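Side-chain contact in threonine synthase (Brucella melitensis bv. 1, PDB 4F4F), which probably catalyses the last step of threonine biosynthesis, turning O-phospho-L-homoserine and water into L-threonine and phosphate with pyridoxal 5'-phosphate as cofactor: residues K7-R12 and L324-H329. Residues are numbered along the deposited sequence; the frame is centred on the assembly and turned at random.
Sequences KYVSTR and LLFEAH
T11 OG1 is gripped twice, by the backbone N of L34 and by the carboxylate of E322, which also forms a salt bridge with R12 and lies one helical turn before F326, the residue T11 packs against. A threonine suits this place because one branch can serve the polar partners while the other packs. OG1 stands between the backbone N and the carbonyl carbon (chi1 58°), which leaves CG2 beside the backbone N, where it meets F326 CB at 3.6 Å.

T11 CA sits over the centre of one face of the F326 ring, 3.7 Å from the centroid and only 12° off the normal, its C-H making a CH-pi contact. Phenylalanine suits its place because the flat apolar ring offers this broad face, while CB and CG pack on T11 CG2. F326 reaches the loop with CG anti to its own backbone N (chi1 -175°). On the same side as CA, T11 O stands above the ring plane near its border, 3.3 Å from F326 CD1; this buried oxygen has no hydrogen-bond partner in the model. S10 O approaches the far end of the ring, 3.7 Å from F326 CZ.

Serine suits position 10 because its short side chain turns back: S10 OG accepts from R12 N at 3.1 Å, nearly straight, forming an ST turn as the strand ends, and is also hydrogen-bonded with D31.

The contact thus joins the N-terminal region to the cofactor-binding part of the enzyme: the turn following strand 8-10, chiefly T11, packs on F326 of helix 321-328, V9 adding a looser apolar touch (CG2 to F326 CE2, 4.3 Å), and L36 of the antiparallel partner strand 35-37 also touches F326.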
loop_
_atom_site.group_PDB
_atom_site.type_symbol
_atom_site.label_atom_id
_atom_site.label_comp_id
_atom_site.label_asym_id
_atom_site.label_seq_id
_atom_site.Cartn_x
_atom_site.Cartn_y
_atom_site.Cartn_z
ATOM N N LYS A 7 10.194 2.009 19.733
ATOM C CA LYS A 7 9.175 3.017 19.991
ATOM C C LYS A 7 8.843 3.712 18.675
ATOM O O LYS A 7 9.623 3.656 17.728
ATOM C CB LYS A 7 9.679 4.038 21.025
ATOM N N TYR A 8 7.691 4.374 18.665
ATOM C CA TYR A 8 7.149 5.007 17.505
ATOM C C TYR A 8 6.758 6.423 17.872
ATOM O O TYR A 8 6.109 6.646 18.882
ATOM C CB TYR A 8 5.936 4.217 17.005
ATOM C CG TYR A 8 6.366 2.933 16.329
ATOM C CD1 TYR A 8 6.632 2.908 14.962
ATOM C CD2 TYR A 8 6.511 1.741 17.048
ATOM C CE1 TYR A 8 7.060 1.744 14.320
ATOM C CE2 TYR A 8 6.972 0.574 16.437
ATOM C CZ TYR A 8 7.226 0.570 15.072
ATOM O OH TYR A 8 7.653 -0.579 14.423
ATOM N N VAL A 9 7.187 7.369 17.047
ATOM C CA VAL A 9 6.972 8.790 17.278
ATOM C C VAL A 9 6.146 9.383 16.116
ATOM O O VAL A 9 6.156 8.842 15.001
ATOM C CB VAL A 9 8.312 9.562 17.435
ATOM C CG1 VAL A 9 9.130 8.958 18.609
ATOM C CG2 VAL A 9 9.094 9.582 16.124
ATOM N N SER A 10 5.437 10.484 16.380
ATOM C CA SER A 10 4.658 11.144 15.344
ATOM C C SER A 10 5.473 12.132 14.552
ATOM O O SER A 10 6.287 12.910 15.112
ATOM C CB SER A 10 3.470 11.894 15.978
ATOM O OG SER A 10 2.742 12.599 15.008
ATOM N N THR A 11 5.189 12.190 13.268
ATOM C CA THR A 11 5.675 13.275 12.443
ATOM C C THR A 11 5.346 14.705 12.922
ATOM O O THR A 11 5.989 15.649 12.441
ATOM C CB THR A 11 5.183 13.127 10.993
ATOM O OG1 THR A 11 3.745 13.101 10.970
ATOM C CG2 THR A 11 5.800 11.833 10.313
ATOM N N ARG A 12 4.353 14.888 13.796
ATOM C CA ARG A 12 3.985 16.220 14.252
ATOM C C ARG A 12 4.453 16.504 15.679
ATOM O O ARG A 12 4.156 17.561 16.264
ATOM C CB ARG A 12 2.476 16.484 14.037
ATOM C CG ARG A 12 2.199 16.511 12.521
ATOM C CD ARG A 12 0.823 17.038 12.110
ATOM N NE ARG A 12 0.523 16.582 10.744
ATOM C CZ ARG A 12 -0.592 16.860 10.085
ATOM N NH1 ARG A 12 -1.546 17.576 10.671
ATOM N NH2 ARG A 12 -0.765 16.375 8.855
ATOM N N LEU A 324 8.066 11.147 4.613
ATOM C CA LEU A 324 9.345 11.563 4.043
ATOM C C LEU A 324 9.675 13.005 4.411
ATOM O O LEU A 324 10.853 13.327 4.677
ATOM C CB LEU A 324 9.414 11.370 2.527
ATOM C CG LEU A 324 10.694 11.871 1.807
ATOM C CD1 LEU A 324 11.949 11.185 2.351
ATOM C CD2 LEU A 324 10.575 11.664 0.314
ATOM N N LEU A 325 8.672 13.889 4.389
ATOM C CA LEU A 325 8.901 15.267 4.800
ATOM C C LEU A 325 9.572 15.340 6.178
ATOM O O LEU A 325 10.479 16.129 6.399
ATOM C CB LEU A 325 7.588 16.064 4.831
ATOM C CG LEU A 325 6.988 16.439 3.484
ATOM C CD1 LEU A 325 5.622 17.132 3.634
ATOM C CD2 LEU A 325 7.938 17.344 2.696
ATOM N N PHE A 326 9.073 14.553 7.122
ATOM C CA PHE A 326 9.606 14.523 8.495
ATOM C C PHE A 326 11.080 14.143 8.457
ATOM O O PHE A 326 11.912 14.838 9.046
ATOM C CB PHE A 326 8.806 13.509 9.330
ATOM C CG PHE A 326 9.146 13.453 10.789
ATOM C CD1 PHE A 326 9.036 14.571 11.593
ATOM C CD2 PHE A 326 9.510 12.242 11.386
ATOM C CE1 PHE A 326 9.297 14.489 12.968
ATOM C CE2 PHE A 326 9.759 12.150 12.742
ATOM C CZ PHE A 326 9.661 13.278 13.538
ATOM N N GLU A 327 11.409 13.076 7.739
ATOM C CA GLU A 327 12.801 12.626 7.675
ATOM C C GLU A 327 13.705 13.672 6.995
ATOM O O GLU A 327 14.821 13.952 7.460
ATOM C CB GLU A 327 12.888 11.278 6.935
ATOM C CG GLU A 327 12.081 10.160 7.583
ATOM C CD GLU A 327 12.681 9.640 8.848
ATOM O OE1 GLU A 327 13.649 10.270 9.389
ATOM O OE2 GLU A 327 12.155 8.620 9.337
ATOM N N ALA A 328 13.203 14.259 5.912
ATOM C CA ALA A 328 13.946 15.224 5.126
ATOM C C ALA A 328 14.259 16.524 5.912
ATOM O O ALA A 328 15.285 17.170 5.646
ATOM C CB ALA A 328 13.228 15.524 3.830
ATOM N N HIS A 329 13.398 16.865 6.888
ATOM C CA HIS A 329 13.585 18.051 7.732
ATOM C C HIS A 329 14.358 17.722 8.977
ATOM O O HIS A 329 14.322 18.458 9.951
ATOM C CB HIS A 329 12.225 18.668 8.092
ATOM C CG HIS A 329 11.545 19.359 6.928
ATOM N ND1 HIS A 329 10.941 18.674 5.929
ATOM C CD2 HIS A 329 11.404 20.706 6.619
ATOM C CE1 HIS A 329 10.447 19.540 5.025
ATOM N NE2 HIS A 329 10.747 20.786 5.430
#